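Local structure of protein arginine N-methyltransferase SFM1 (Saccharomyces cerevisiae, 5C74) at residues Ala29-Glu43 with Leu53-Ile65. The protein transfers a methyl group from S-adenosyl-L-methionine to an arginine of ribosomal protein S3, giving the monomethylated residue. Sequence-based numbering, arbitrary orientation.
Sequences AENLILSSLPESTTE and LGLRWTTKDLKGI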
loop_
_atom_site.group_PDB
_atom_site.type_symbol
_atom_site.label_atom_id
_atom_site.label_comp_id
_atom_site.label_asym_id
_atom_site.label_seq_id
_atom_site.Cartn_x
_atom_site.Cartn_y
_atom_site.Cartn_z
ATOM N N ALA A 29 9.693 -3.373 18.412
ATOM C CA ALA A 29 8.320 -2.870 18.341
ATOM C C ALA A 29 8.040 -1.756 19.338
ATOM O O ALA A 29 7.088 -1.000 19.162
ATOM C CB ALA A 29 7.331 -4.000 18.557
ATOM N N GLU A 30 8.838 -1.664 20.401
ATOM C CA GLU A 30 8.640 -0.582 21.353
ATOM C C GLU A 30 9.210 0.741 20.865
ATOM O O GLU A 30 8.928 1.792 21.452
ATOM C CB GLU A 30 9.265 -0.930 22.704
ATOM C CG GLU A 30 8.458 -1.923 23.504
ATOM C CD GLU A 30 8.979 -2.051 24.929
ATOM O OE1 GLU A 30 9.201 -3.192 25.381
ATOM O OE2 GLU A 30 9.166 -1.007 25.592
ATOM N N ASN A 31 10.000 0.696 19.794
ATOM C CA ASN A 31 10.762 1.863 19.373
ATOM C C ASN A 31 10.365 2.433 18.025
ATOM O O ASN A 31 11.060 3.299 17.482
ATOM C CB ASN A 31 12.252 1.520 19.372
ATOM C CG ASN A 31 12.731 1.137 20.758
ATOM O OD1 ASN A 31 12.459 1.844 21.726
ATOM N ND2 ASN A 31 13.389 -0.006 20.870
ATOM N N LEU A 32 9.239 1.954 17.494
ATOM C CA LEU A 32 8.652 2.499 16.269
ATOM C C LEU A 32 7.173 2.791 16.523
ATOM O O LEU A 32 6.450 1.942 17.052
ATOM C CB LEU A 32 8.784 1.523 15.093
ATOM C CG LEU A 32 8.016 1.914 13.815
ATOM C CD1 LEU A 32 8.607 3.187 13.158
ATOM C CD2 LEU A 32 7.977 0.766 12.815
ATOM N N ILE A 33 6.715 3.977 16.142
ATOM C CA ILE A 33 5.278 4.266 16.187
ATOM C C ILE A 33 4.818 4.856 14.861
ATOM O O ILE A 33 5.446 5.783 14.340
ATOM C CB ILE A 33 4.910 5.258 17.319
ATOM C CG1 ILE A 33 5.514 4.824 18.657
ATOM C CG2 ILE A 33 3.376 5.393 17.433
ATOM C CD1 ILE A 33 6.878 5.451 18.955
ATOM N N LEU A 34 3.733 4.319 14.303
ATOM C CA LEU A 34 3.107 4.931 13.136
ATOM C C LEU A 34 2.047 5.888 13.639
ATOM O O LEU A 34 1.258 5.524 14.500
ATOM C CB LEU A 34 2.448 3.887 12.222
ATOM C CG LEU A 34 3.267 2.764 11.597
ATOM C CD1 LEU A 34 2.390 2.064 10.541
ATOM C CD2 LEU A 34 4.557 3.301 10.973
ATOM N N SER A 35 2.023 7.106 13.116
ATOM C CA SER A 35 1.061 8.092 13.584
ATOM C C SER A 35 0.281 8.700 12.424
ATOM O O SER A 35 0.653 8.546 11.264
ATOM C CB SER A 35 1.772 9.204 14.368
ATOM O OG SER A 35 2.626 9.935 13.505
ATOM N N SER A 36 -0.785 9.412 12.770
ATOM C CA SER A 36 -1.673 10.070 11.813
ATOM C C SER A 36 -2.222 9.124 10.744
ATOM O O SER A 36 -2.465 9.554 9.616
ATOM C CB SER A 36 -0.966 11.261 11.144
ATOM O OG SER A 36 -0.665 12.261 12.119
ATOM N N LEU A 37 -2.468 7.866 11.110
ATOM C CA LEU A 37 -3.222 6.967 10.224
ATOM C C LEU A 37 -4.594 7.558 9.932
ATOM O O LEU A 37 -5.144 8.297 10.763
ATOM C CB LEU A 37 -3.373 5.573 10.842
ATOM C CG LEU A 37 -2.183 4.690 10.423
ATOM C CD1 LEU A 37 -0.930 5.033 11.243
ATOM C CD2 LEU A 37 -2.496 3.223 10.518
ATOM N N PRO A 38 -5.161 7.233 8.756
ATOM C CA PRO A 38 -6.508 7.698 8.413
ATOM C C PRO A 38 -7.510 7.385 9.516
ATOM O O PRO A 38 -7.423 6.354 10.202
ATOM C CB PRO A 38 -6.832 6.930 7.125
ATOM C CG PRO A 38 -5.473 6.677 6.506
ATOM C CD PRO A 38 -4.582 6.386 7.697
ATOM N N GLU A 39 -8.456 8.297 9.701
ATOM C CA GLU A 39 -9.361 8.206 10.834
ATOM C C GLU A 39 -10.177 6.907 10.844
ATOM O O GLU A 39 -10.616 6.455 11.896
ATOM C CB GLU A 39 -10.294 9.423 10.847
ATOM C CG GLU A 39 -10.806 9.789 12.231
ATOM C CD GLU A 39 -9.747 10.463 13.120
ATOM O OE1 GLU A 39 -8.576 10.611 12.713
ATOM O OE2 GLU A 39 -10.096 10.858 14.250
ATOM N N SER A 40 -10.355 6.298 9.676
ATOM C CA SER A 40 -11.185 5.096 9.549
ATOM C C SER A 40 -10.431 3.818 9.897
ATOM O O SER A 40 -10.993 2.727 9.850
ATOM C CB SER A 40 -11.734 4.980 8.120
ATOM O OG SER A 40 -12.533 6.102 7.795
ATOM N N THR A 41 -9.159 3.943 10.246
ATOM C CA THR A 41 -8.331 2.764 10.484
ATOM C C THR A 41 -8.734 1.996 11.735
ATOM O O THR A 41 -8.942 2.588 12.788
ATOM C CB THR A 41 -6.844 3.162 10.604
ATOM O OG1 THR A 41 -6.498 3.976 9.484
ATOM C CG2 THR A 41 -5.951 1.934 10.652
ATOM N N THR A 42 -8.861 0.676 11.617
ATOM C CA THR A 42 -9.021 -0.169 12.790
ATOM C C THR A 42 -7.970 -1.260 12.717
ATOM O O THR A 42 -7.236 -1.356 11.730
ATOM C CB THR A 42 -10.433 -0.802 12.907
ATOM O OG1 THR A 42 -10.597 -1.833 11.926
ATOM C CG2 THR A 42 -11.511 0.249 12.717
ATOM N N GLU A 43 -7.876 -2.078 13.758
ATOM C CA GLU A 43 -6.876 -3.124 13.747
ATOM C C GLU A 43 -7.011 -4.030 12.528
ATOM O O GLU A 43 -6.013 -4.535 12.027
ATOM C CB GLU A 43 -6.948 -3.972 15.010
ATOM C CG GLU A 43 -5.693 -4.795 15.172
ATOM C CD GLU A 43 -5.614 -5.462 16.512
ATOM O OE1 GLU A 43 -4.603 -5.244 17.213
ATOM O OE2 GLU A 43 -6.564 -6.200 16.857
ATOM N N LEU A 53 4.394 -8.727 14.486
ATOM C CA LEU A 53 5.668 -8.145 14.899
ATOM C C LEU A 53 5.495 -7.079 15.995
ATOM O O LEU A 53 6.471 -6.521 16.493
ATOM C CB LEU A 53 6.396 -7.546 13.689
ATOM C CG LEU A 53 7.083 -8.573 12.776
ATOM C CD1 LEU A 53 7.647 -7.919 11.500
ATOM C CD2 LEU A 53 8.194 -9.283 13.534
ATOM N N GLY A 54 4.256 -6.797 16.366
ATOM C CA GLY A 54 3.996 -5.884 17.469
ATOM C C GLY A 54 3.864 -4.415 17.105
ATOM O O GLY A 54 4.062 -3.539 17.953
ATOM N N LEU A 55 3.506 -4.137 15.854
ATOM C CA LEU A 55 3.445 -2.762 15.359
ATOM C C LEU A 55 2.539 -1.864 16.202
ATOM O O LEU A 55 1.369 -2.170 16.404
ATOM C CB LEU A 55 2.951 -2.740 13.908
ATOM C CG LEU A 55 2.850 -1.327 13.325
ATOM C CD1 LEU A 55 4.247 -0.739 13.080
ATOM C CD2 LEU A 55 2.008 -1.324 12.057
ATOM N N ARG A 56 3.084 -0.750 16.673
ATOM C CA ARG A 56 2.288 0.292 17.325
ATOM C C ARG A 56 1.857 1.364 16.343
ATOM O O ARG A 56 2.683 1.920 15.614
ATOM C CB ARG A 56 3.090 0.950 18.454
ATOM C CG ARG A 56 3.493 -0.014 19.532
ATOM C CD ARG A 56 4.415 0.648 20.544
ATOM N NE ARG A 56 4.516 -0.177 21.742
ATOM C CZ ARG A 56 4.994 0.243 22.910
ATOM N NH1 ARG A 56 5.427 1.486 23.044
ATOM N NH2 ARG A 56 5.037 -0.584 23.948
ATOM N N TRP A 57 0.563 1.683 16.346
ATOM C CA TRP A 57 0.036 2.673 15.419
ATOM C C TRP A 57 -1.062 3.484 16.083
ATOM O O TRP A 57 -1.715 3.015 17.016
ATOM C CB TRP A 57 -0.513 1.988 14.165
ATOM C CG TRP A 57 -1.577 1.010 14.501
ATOM C CD1 TRP A 57 -1.411 -0.277 14.918
ATOM C CD2 TRP A 57 -2.990 1.250 14.488
ATOM N NE1 TRP A 57 -2.633 -0.857 15.167
ATOM C CE2 TRP A 57 -3.619 0.058 14.904
ATOM C CE3 TRP A 57 -3.780 2.358 14.171
ATOM C CZ2 TRP A 57 -5.007 -0.065 14.994
ATOM C CZ3 TRP A 57 -5.171 2.233 14.271
ATOM C CH2 TRP A 57 -5.761 1.031 14.679
ATOM N N THR A 58 -1.297 4.691 15.582
ATOM C CA THR A 58 -2.422 5.481 16.071
ATOM C C THR A 58 -2.916 6.417 14.987
ATOM O O THR A 58 -2.155 6.795 14.091
ATOM C CB THR A 58 -2.041 6.285 17.323
ATOM O OG1 THR A 58 -3.145 7.097 17.724
ATOM C CG2 THR A 58 -0.840 7.179 17.041
ATOM N N THR A 59 -4.201 6.769 15.044
ATOM C CA THR A 59 -4.711 7.782 14.119
ATOM C C THR A 59 -4.369 9.181 14.634
ATOM O O THR A 59 -4.426 10.156 13.890
ATOM C CB THR A 59 -6.222 7.679 13.922
ATOM O OG1 THR A 59 -6.878 7.906 15.175
ATOM C CG2 THR A 59 -6.594 6.278 13.432
ATOM N N LYS A 60 -4.008 9.282 15.911
ATOM C CA LYS A 60 -3.595 10.580 16.459
ATOM C C LYS A 60 -2.262 11.024 15.861
ATOM O O LYS A 60 -1.494 10.192 15.387
ATOM C CB LYS A 60 -3.463 10.509 17.982
ATOM C CG LYS A 60 -4.753 10.134 18.709
ATOM C CD LYS A 60 -4.551 10.228 20.212
ATOM C CE LYS A 60 -5.787 9.755 20.968
ATOM N NZ LYS A 60 -6.136 8.319 20.701
ATOM N N ASP A 61 -1.951 12.317 15.914
ATOM C CA ASP A 61 -0.642 12.730 15.423
ATOM C C ASP A 61 0.410 12.486 16.501
ATOM O O ASP A 61 0.108 11.937 17.570
ATOM C CB ASP A 61 -0.642 14.196 14.950
ATOM C CG ASP A 61 -0.779 15.219 16.084
ATOM O OD1 ASP A 61 -0.603 14.897 17.281
ATOM O OD2 ASP A 61 -1.050 16.391 15.749
ATOM N N LEU A 62 1.639 12.908 16.236
ATOM C CA LEU A 62 2.752 12.514 17.097
ATOM C C LEU A 62 2.579 13.025 18.525
ATOM O O LEU A 62 3.106 12.432 19.470
ATOM C CB LEU A 62 4.089 12.993 16.505
ATOM C CG LEU A 62 4.461 14.483 16.548
ATOM C CD1 LEU A 62 5.903 14.663 16.092
ATOM C CD2 LEU A 62 3.542 15.367 15.713
ATOM N N LYS A 63 1.821 14.100 18.694
ATOM C CA LYS A 63 1.607 14.657 20.025
ATOM C C LYS A 63 0.527 13.902 20.802
ATOM O O LYS A 63 0.275 14.203 21.965
ATOM C CB LYS A 63 1.260 16.143 19.929
ATOM C CG LYS A 63 2.502 17.026 19.751
ATOM C CD LYS A 63 3.314 17.098 21.051
ATOM C CE LYS A 63 2.662 18.059 22.040
ATOM N NZ LYS A 63 3.357 18.067 23.357
ATOM N N GLY A 64 -0.093 12.908 20.170
ATOM C CA GLY A 64 -1.067 12.063 20.858
ATOM C C GLY A 64 -0.509 10.686 21.202
ATOM O O GLY A 64 -1.175 9.845 21.804
ATOM N N ILE A 65 0.743 10.460 20.832
ATOM C CA ILE A 65 1.370 9.159 21.024
ATOM C C ILE A 65 1.514 8.780 22.502
ATOM O O ILE A 65 1.290 7.623 22.883
ATOM C CB ILE A 65 2.768 9.143 20.333
ATOM C CG1 ILE A 65 2.599 9.010 18.819
ATOM C CG2 ILE A 65 3.640 8.040 20.883
ATOM C CD1 ILE A 65 3.953 9.077 18.073
HETATM O O HOH W 1 5.834 -0.696 16.695
HETATM O O HOH W 2 1.889 12.627 13.341
HETATM O O HOH W 3 -7.497 10.592 15.561
HETATM O O HOH W 4 -3.117 -3.372 16.747
#
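L34 and L55 meet through their methyls, CD1 of L34 lying 3.7 Å from CD2 of L55, the two side chains crossing at about a right angle. L55 holds CG anti to the backbone N (chi1 180°), which sends its other methyl, CD1, to CD2 of L32 and CG of L34, so that one leucine bridges two others. Helix 14-27 covers this side through I23 and Y20. W57, paired with L34 across the two strands, shares this face: its six-membered ring receives CG2 of T41 at CZ3 (3.7 Å), CD2 of L37 at CE3 and the backbone of T42 and E43 at its far end. On the reverse face CG2 of I33 rests against CD1 of I65.

Between these two layers runs a short parallel pairing, the close of a beta-alpha-beta unit in which helix 48-52 links strand 32-35 to the outermost strand 56-57. L34 N gives R56 O an almost straight bond (2.9 Å, 174° at the hydrogen), and L34 O accepts from T58 N. Past the strand ends the backbones stay joined, S36 N binding K60 O at 2.8 Å and L37 N binding T58 O.

At the opposite end one water donates to A29 O and L32 O and accepts from R56 N, filling in where direct pairing lapses. The extended R56 chain passes A29 O, with CD at 3.4 Å, and its guanidinium carries CA and CG of E30 over one face. The E30 carboxylate stays beyond salt-bridge range; D71 is the partner that binds NH2. A leucine in place of R56 would probably leave D71 without its charge mate and E30 without the flat surface beneath it. At the other polar edge, a water joins OE2 of E39 to OG1 of T59.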